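Local coordinates for protein similar to hydroxylamine oxidoreductase (Kuenenia stuttgartiensis, PDB 6H5L) that carries several c-type hemes and probably works as an oxidoreductase, a reducing relative of hydroxylamine oxidoreductase in an anammox bacterium, at residues L392-P404 against Y443-E457. Sequence-based numbering, arbitrary orientation.
Sequences LLYPDAANRDPYP and YGMFLQMQDNPSDIE. With HEC (heme c), chain F.
Asp401 meets Gln450 twice where the loop 392-404, which follows helix 356-389, lies along the type II beta turn Met449-Asn452 of segment 443-457. Asp401 N donates an almost straight hydrogen bond to Gln450 O, 3.1 Å away, and the Asp401 carboxylate OD2 takes Gln450 N from above the carboxylate plane; OD2 also forms a salt bridge with Arg190. Asn452, the last residue of the turn, sends ND2 to Asp401 O at 2.8 Å, arriving above the carbonyl plane.

Arg400 carries the polar centre of the contact. With CG between the backbone N and carbonyl carbon (chi1 73°) and the chain extended from there to NE, it runs past Asp451 O to Glu457. Arg400 NH1 donates to Glu457 OE1 at 3.0 Å on the syn side, while NH2 adds weak bonds to both carboxylate oxygens, and the two planes lie only 12° apart. The amide of Asn452 stacks on one guanidinium face, the planes nearly parallel. Glu457 OE1 also accepts Ser454 N (2.9 Å) and OG on its anti side, so this buried oxygen is gripped by three donors. Replacing Arg400 by an alanine would probably leave the Glu457 carboxylate without its countercharge and the Asn452 amide without its stacking partner.

Nearer Pro404, Tyr403 turns an edge to the face of Tyr443, centroids 5.0 Å apart with planes at 67°. Pro404 CD sits over a Tyr443 face in a CH-pi contact, and also touches Met449 CE at 3.6 Å.

Within 443-457 of this chain, Phe446 packs against a heme c. Gln499 of a second subunit bonds to Asp451 N. Ser454 N-caps helix 455-476, and the Glu457 side chain three residues on accepts its backbone N, one half of a capping box, with Arg400 tying the loop to that helix start.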
loop_
_atom_site.group_PDB
_atom_site.type_symbol
_atom_site.label_atom_id
_atom_site.label_comp_id
_atom_site.label_asym_id
_atom_site.label_seq_id
_atom_site.Cartn_x
_atom_site.Cartn_y
_atom_site.Cartn_z
ATOM N N LEU A 392 -29.977 -67.751 34.995
ATOM C CA LEU A 392 -28.564 -67.767 35.329
ATOM C C LEU A 392 -28.028 -66.391 35.700
ATOM O O LEU A 392 -26.864 -66.279 36.094
ATOM C CB LEU A 392 -27.761 -68.353 34.167
ATOM C CG LEU A 392 -28.214 -69.758 33.754
ATOM C CD1 LEU A 392 -27.416 -70.246 32.564
ATOM C CD2 LEU A 392 -28.100 -70.739 34.913
ATOM N N LEU A 393 -28.842 -65.345 35.575
ATOM C CA LEU A 393 -28.431 -64.019 36.014
ATOM C C LEU A 393 -28.218 -64.015 37.524
ATOM O O LEU A 393 -29.102 -64.413 38.287
ATOM C CB LEU A 393 -29.487 -62.990 35.619
ATOM C CG LEU A 393 -29.092 -61.515 35.602
ATOM C CD1 LEU A 393 -28.172 -61.217 34.429
ATOM C CD2 LEU A 393 -30.342 -60.661 35.541
ATOM N N TYR A 394 -27.039 -63.571 37.958
ATOM C CA TYR A 394 -26.683 -63.577 39.374
ATOM C C TYR A 394 -26.186 -62.195 39.779
ATOM O O TYR A 394 -25.194 -61.703 39.204
ATOM C CB TYR A 394 -25.627 -64.643 39.672
ATOM C CG TYR A 394 -25.251 -64.731 41.134
ATOM C CD1 TYR A 394 -26.042 -65.434 42.036
ATOM C CD2 TYR A 394 -24.104 -64.112 41.613
ATOM C CE1 TYR A 394 -25.701 -65.515 43.375
ATOM C CE2 TYR A 394 -23.756 -64.189 42.949
ATOM C CZ TYR A 394 -24.556 -64.891 43.825
ATOM O OH TYR A 394 -24.209 -64.967 45.154
ATOM N N PRO A 395 -26.829 -61.528 40.754
ATOM C CA PRO A 395 -28.057 -61.988 41.412
ATOM C C PRO A 395 -29.277 -61.851 40.505
ATOM O O PRO A 395 -29.235 -61.082 39.545
ATOM C CB PRO A 395 -28.178 -61.059 42.629
ATOM C CG PRO A 395 -26.823 -60.438 42.793
ATOM C CD PRO A 395 -26.283 -60.327 41.405
ATOM N N ASP A 396 -30.344 -62.585 40.806
ATOM C CA ASP A 396 -31.531 -62.532 39.968
ATOM C C ASP A 396 -32.327 -61.260 40.253
ATOM O O ASP A 396 -32.015 -60.486 41.162
ATOM C CB ASP A 396 -32.396 -63.777 40.172
ATOM C CG ASP A 396 -32.757 -64.022 41.628
ATOM O OD1 ASP A 396 -32.577 -63.113 42.465
ATOM O OD2 ASP A 396 -33.217 -65.140 41.936
ATOM N N ALA A 397 -33.374 -61.049 39.451
ATOM C CA ALA A 397 -34.192 -59.849 39.589
ATOM C C ALA A 397 -34.846 -59.745 40.959
ATOM O O ALA A 397 -35.210 -58.639 41.377
ATOM C CB ALA A 397 -35.262 -59.818 38.494
ATOM N N ALA A 398 -35.000 -60.865 41.666
ATOM C CA ALA A 398 -35.610 -60.835 42.988
ATOM C C ALA A 398 -34.662 -60.294 44.051
ATOM O O ALA A 398 -35.112 -59.644 45.001
ATOM C CB ALA A 398 -36.089 -62.236 43.376
ATOM N N ASN A 399 -33.360 -60.531 43.907
ATOM C CA ASN A 399 -32.364 -60.138 44.899
ATOM C C ASN A 399 -31.501 -58.977 44.411
ATOM O O ASN A 399 -30.292 -58.933 44.651
ATOM C CB ASN A 399 -31.489 -61.328 45.285
ATOM C CG ASN A 399 -32.268 -62.415 45.998
ATOM O OD1 ASN A 399 -32.672 -63.406 45.390
ATOM N ND2 ASN A 399 -32.492 -62.229 47.294
ATOM N N ARG A 400 -32.116 -58.023 43.716
ATOM C CA ARG A 400 -31.424 -56.816 43.288
ATOM C C ARG A 400 -32.445 -55.694 43.171
ATOM O O ARG A 400 -33.657 -55.927 43.166
ATOM C CB ARG A 400 -30.674 -57.031 41.967
ATOM C CG ARG A 400 -31.557 -57.127 40.732
ATOM C CD ARG A 400 -30.725 -57.500 39.514
ATOM N NE ARG A 400 -31.351 -57.087 38.263
ATOM C CZ ARG A 400 -30.762 -57.171 37.074
ATOM N NH1 ARG A 400 -29.532 -57.656 36.976
ATOM N NH2 ARG A 400 -31.400 -56.770 35.983
ATOM N N ASP A 401 -31.936 -54.465 43.083
ATOM C CA ASP A 401 -32.808 -53.305 42.994
ATOM C C ASP A 401 -33.688 -53.392 41.747
ATOM O O ASP A 401 -33.286 -53.965 40.730
ATOM C CB ASP A 401 -31.989 -52.016 42.960
ATOM C CG ASP A 401 -31.634 -51.512 44.343
ATOM O OD1 ASP A 401 -32.047 -52.150 45.334
ATOM O OD2 ASP A 401 -30.937 -50.478 44.439
ATOM N N PRO A 402 -34.895 -52.834 41.800
ATOM C CA PRO A 402 -35.764 -52.850 40.616
ATOM C C PRO A 402 -35.297 -51.881 39.544
ATOM O O PRO A 402 -34.261 -51.225 39.695
ATOM C CB PRO A 402 -37.130 -52.443 41.183
ATOM C CG PRO A 402 -36.796 -51.603 42.369
ATOM C CD PRO A 402 -35.554 -52.211 42.963
ATOM N N TYR A 403 -36.053 -51.799 38.453
ATOM C CA TYR A 403 -35.779 -50.808 37.423
ATOM C C TYR A 403 -35.797 -49.412 38.045
ATOM O O TYR A 403 -36.583 -49.157 38.965
ATOM C CB TYR A 403 -36.817 -50.918 36.303
ATOM C CG TYR A 403 -36.538 -50.070 35.081
ATOM C CD1 TYR A 403 -35.693 -50.522 34.075
ATOM C CD2 TYR A 403 -37.126 -48.823 34.930
ATOM C CE1 TYR A 403 -35.439 -49.751 32.954
ATOM C CE2 TYR A 403 -36.879 -48.044 33.814
ATOM C CZ TYR A 403 -36.034 -48.514 32.828
ATOM O OH TYR A 403 -35.784 -47.743 31.715
ATOM N N PRO A 404 -34.938 -48.498 37.589
ATOM C CA PRO A 404 -34.837 -47.187 38.245
ATOM C C PRO A 404 -36.173 -46.457 38.290
ATOM O O PRO A 404 -36.854 -46.300 37.274
ATOM C CB PRO A 404 -33.809 -46.439 37.385
ATOM C CG PRO A 404 -33.722 -47.212 36.103
ATOM C CD PRO A 404 -33.972 -48.631 36.488
ATOM N N TYR A 443 -30.292 -47.768 31.017
ATOM C CA TYR A 443 -30.160 -47.085 32.304
ATOM C C TYR A 443 -28.837 -47.413 32.987
ATOM O O TYR A 443 -28.238 -46.550 33.638
ATOM C CB TYR A 443 -31.333 -47.446 33.213
ATOM C CG TYR A 443 -31.367 -48.901 33.622
ATOM C CD1 TYR A 443 -31.966 -49.854 32.811
ATOM C CD2 TYR A 443 -30.803 -49.318 34.820
ATOM C CE1 TYR A 443 -31.999 -51.184 33.181
ATOM C CE2 TYR A 443 -30.830 -50.644 35.197
ATOM C CZ TYR A 443 -31.430 -51.574 34.375
ATOM O OH TYR A 443 -31.461 -52.899 34.747
ATOM N N GLY A 444 -28.366 -48.655 32.850
ATOM C CA GLY A 444 -27.110 -49.052 33.463
ATOM C C GLY A 444 -25.906 -48.299 32.937
ATOM O O GLY A 444 -24.874 -48.242 33.617
ATOM N N MET A 445 -26.014 -47.725 31.738
ATOM C CA MET A 445 -24.968 -46.850 31.224
ATOM C C MET A 445 -24.778 -45.629 32.113
ATOM O O MET A 445 -23.672 -45.083 32.195
ATOM C CB MET A 445 -25.324 -46.405 29.804
ATOM C CG MET A 445 -24.168 -46.322 28.838
ATOM S SD MET A 445 -23.851 -47.908 28.048
ATOM C CE MET A 445 -22.483 -47.470 26.985
ATOM N N PHE A 446 -25.841 -45.196 32.791
ATOM C CA PHE A 446 -25.883 -43.924 33.499
ATOM C C PHE A 446 -25.778 -44.075 35.009
ATOM O O PHE A 446 -25.131 -43.253 35.666
ATOM C CB PHE A 446 -27.182 -43.176 33.164
ATOM C CG PHE A 446 -27.371 -42.888 31.692
ATOM C CD1 PHE A 446 -27.672 -43.905 30.799
ATOM C CD2 PHE A 446 -27.280 -41.594 31.211
ATOM C CE1 PHE A 446 -27.847 -43.640 29.455
ATOM C CE2 PHE A 446 -27.456 -41.322 29.869
ATOM C CZ PHE A 446 -27.743 -42.346 28.990
ATOM N N LEU A 447 -26.398 -45.107 35.576
ATOM C CA LEU A 447 -26.513 -45.250 37.019
ATOM C C LEU A 447 -26.332 -46.709 37.407
ATOM O O LEU A 447 -26.796 -47.609 36.701
ATOM C CB LEU A 447 -27.872 -44.737 37.513
ATOM C CG LEU A 447 -28.236 -44.954 38.982
ATOM C CD1 LEU A 447 -27.270 -44.217 39.893
ATOM C CD2 LEU A 447 -29.669 -44.517 39.242
ATOM N N GLN A 448 -25.653 -46.935 38.528
ATOM C CA GLN A 448 -25.459 -48.268 39.081
ATOM C C GLN A 448 -26.210 -48.370 40.401
ATOM O O GLN A 448 -25.893 -47.656 41.359
ATOM C CB GLN A 448 -23.976 -48.578 39.284
ATOM C CG GLN A 448 -23.723 -49.925 39.943
ATOM C CD GLN A 448 -24.251 -51.083 39.122
ATOM O OE1 GLN A 448 -24.326 -51.005 37.898
ATOM N NE2 GLN A 448 -24.621 -52.167 39.795
ATOM N N MET A 449 -27.200 -49.252 40.445
ATOM C CA MET A 449 -27.972 -49.518 41.645
ATOM C C MET A 449 -27.460 -50.804 42.292
ATOM O O MET A 449 -26.420 -51.348 41.905
ATOM C CB MET A 449 -29.460 -49.574 41.298
ATOM C CG MET A 449 -30.008 -48.246 40.798
ATOM S SD MET A 449 -31.727 -48.344 40.277
ATOM C CE MET A 449 -31.588 -49.551 38.964
ATOM N N GLN A 450 -28.187 -51.300 43.289
ATOM C CA GLN A 450 -27.734 -52.456 44.062
ATOM C C GLN A 450 -27.778 -53.693 43.174
ATOM O O GLN A 450 -28.835 -54.296 42.976
ATOM C CB GLN A 450 -28.599 -52.635 45.304
ATOM C CG GLN A 450 -27.937 -53.429 46.412
ATOM C CD GLN A 450 -26.798 -52.672 47.063
ATOM O OE1 GLN A 450 -25.631 -52.877 46.728
ATOM N NE2 GLN A 450 -27.131 -51.791 48.001
ATOM N N ASP A 451 -26.615 -54.071 42.634
ATOM C CA ASP A 451 -26.473 -55.232 41.753
ATOM C C ASP A 451 -27.389 -55.138 40.533
ATOM O O ASP A 451 -27.873 -56.153 40.025
ATOM C CB ASP A 451 -26.714 -56.539 42.513
ATOM C CG ASP A 451 -25.647 -56.807 43.561
ATOM O OD1 ASP A 451 -24.449 -56.630 43.249
ATOM O OD2 ASP A 451 -26.004 -57.185 44.697
ATOM N N ASN A 452 -27.624 -53.920 40.051
ATOM C CA ASN A 452 -28.458 -53.685 38.880
ATOM C C ASN A 452 -27.946 -52.452 38.144
ATOM O O ASN A 452 -28.021 -51.337 38.679
ATOM C CB ASN A 452 -29.925 -53.514 39.285
ATOM C CG ASN A 452 -30.857 -53.382 38.091
ATOM O OD1 ASN A 452 -30.442 -53.516 36.940
ATOM N ND2 ASN A 452 -32.130 -53.129 38.366
ATOM N N PRO A 453 -27.426 -52.600 36.915
ATOM C CA PRO A 453 -27.352 -53.848 36.146
ATOM C C PRO A 453 -26.243 -54.796 36.586
ATOM O O PRO A 453 -25.475 -54.487 37.499
ATOM C CB PRO A 453 -27.079 -53.352 34.727
ATOM C CG PRO A 453 -26.269 -52.127 34.940
ATOM C CD PRO A 453 -26.875 -51.465 36.153
ATOM N N SER A 454 -26.175 -55.950 35.926
ATOM C CA SER A 454 -25.102 -56.905 36.131
ATOM C C SER A 454 -23.925 -56.556 35.222
ATOM O O SER A 454 -23.947 -55.572 34.479
ATOM C CB SER A 454 -25.594 -58.330 35.879
ATOM O OG SER A 454 -26.072 -58.481 34.553
ATOM N N ASP A 455 -22.875 -57.375 35.283
ATOM C CA ASP A 455 -21.693 -57.117 34.469
ATOM C C ASP A 455 -22.002 -57.277 32.985
ATOM O O ASP A 455 -21.611 -56.435 32.169
ATOM C CB ASP A 455 -20.555 -58.049 34.885
ATOM C CG ASP A 455 -19.204 -57.363 34.861
ATOM O OD1 ASP A 455 -19.067 -56.341 34.157
ATOM O OD2 ASP A 455 -18.279 -57.850 35.547
ATOM N N ILE A 456 -22.721 -58.343 32.618
ATOM C CA ILE A 456 -22.914 -58.655 31.204
ATOM C C ILE A 456 -23.925 -57.710 30.563
ATOM O O ILE A 456 -23.887 -57.481 29.347
ATOM C CB ILE A 456 -23.322 -60.134 31.041
ATOM C CG1 ILE A 456 -23.076 -60.596 29.605
ATOM C CG2 ILE A 456 -24.778 -60.351 31.444
ATOM C CD1 ILE A 456 -23.202 -62.089 29.416
ATOM N N GLU A 457 -24.846 -57.149 31.354
ATOM C CA GLU A 457 -25.818 -56.208 30.803
ATOM C C GLU A 457 -25.148 -54.917 30.345
ATOM O O GLU A 457 -25.522 -54.347 29.311
ATOM C CB GLU A 457 -26.907 -55.918 31.836
ATOM C CG GLU A 457 -27.963 -57.003 31.940
ATOM C CD GLU A 457 -28.895 -56.789 33.113
ATOM O OE1 GLU A 457 -28.423 -56.876 34.267
ATOM O OE2 GLU A 457 -30.093 -56.524 32.882
HETATM FE FE HEC F . -28.099 -36.902 25.954
HETATM C CHA HEC F . -29.253 -38.418 23.150
HETATM C CHB HEC F . -30.481 -38.246 27.846
HETATM C CHC HEC F . -26.169 -36.304 28.826
HETATM C CHD HEC F . -25.979 -34.936 24.191
HETATM N NA HEC F . -29.608 -38.101 25.557
HETATM C C1A HEC F . -29.922 -38.663 24.335
HETATM C C2A HEC F . -31.061 -39.543 24.546
HETATM C C3A HEC F . -31.394 -39.488 25.840
HETATM C C4A HEC F . -30.487 -38.579 26.508
HETATM C CMA HEC F . -32.551 -40.262 26.510
HETATM C CAA HEC F . -31.786 -40.399 23.483
HETATM C CBA HEC F . -32.359 -39.510 22.386
HETATM C CGA HEC F . -33.757 -39.097 22.758
HETATM O O1A HEC F . -34.025 -37.871 22.739
HETATM O O2A HEC F . -34.593 -39.981 23.083
HETATM N NB HEC F . -28.310 -37.153 28.003
HETATM C C1B HEC F . -29.348 -37.879 28.538
HETATM C C2B HEC F . -29.031 -38.191 29.917
HETATM C C3B HEC F . -27.819 -37.647 30.196
HETATM C C4B HEC F . -27.358 -36.988 28.985
HETATM C CMB HEC F . -30.010 -39.007 30.795
HETATM C CAB HEC F . -26.949 -37.631 31.488
HETATM C CBB HEC F . -27.671 -37.902 32.829
HETATM N NC HEC F . -26.402 -35.782 26.445
HETATM C C1C HEC F . -25.727 -35.735 27.650
HETATM C C2C HEC F . -24.443 -35.090 27.429
HETATM C C3C HEC F . -24.440 -34.615 26.172
HETATM C C4C HEC F . -25.640 -35.102 25.516
HETATM C CMC HEC F . -23.453 -34.714 28.558
HETATM C CAC HEC F . -23.330 -33.787 25.474
HETATM C CBC HEC F . -22.002 -34.569 25.409
HETATM N ND HEC F . -27.672 -36.716 23.959
HETATM C C1D HEC F . -26.760 -35.799 23.450
HETATM C C2D HEC F . -26.761 -35.899 22.007
HETATM C C3D HEC F . -27.792 -36.993 21.674
HETATM C C4D HEC F . -28.300 -37.440 22.952
HETATM C CMD HEC F . -25.900 -35.062 21.035
HETATM C CAD HEC F . -28.214 -37.530 20.287
HETATM C CBD HEC F . -26.996 -37.944 19.467
HETATM C CGD HEC F . -27.461 -38.450 18.129
HETATM O O1D HEC F . -28.690 -38.659 17.975
HETATM O O2D HEC F . -26.609 -38.647 17.224
HETATM O O HOH W 1 -28.807 -57.016 45.515
HETATM O O HOH W 2 -26.697 -38.467 25.758
#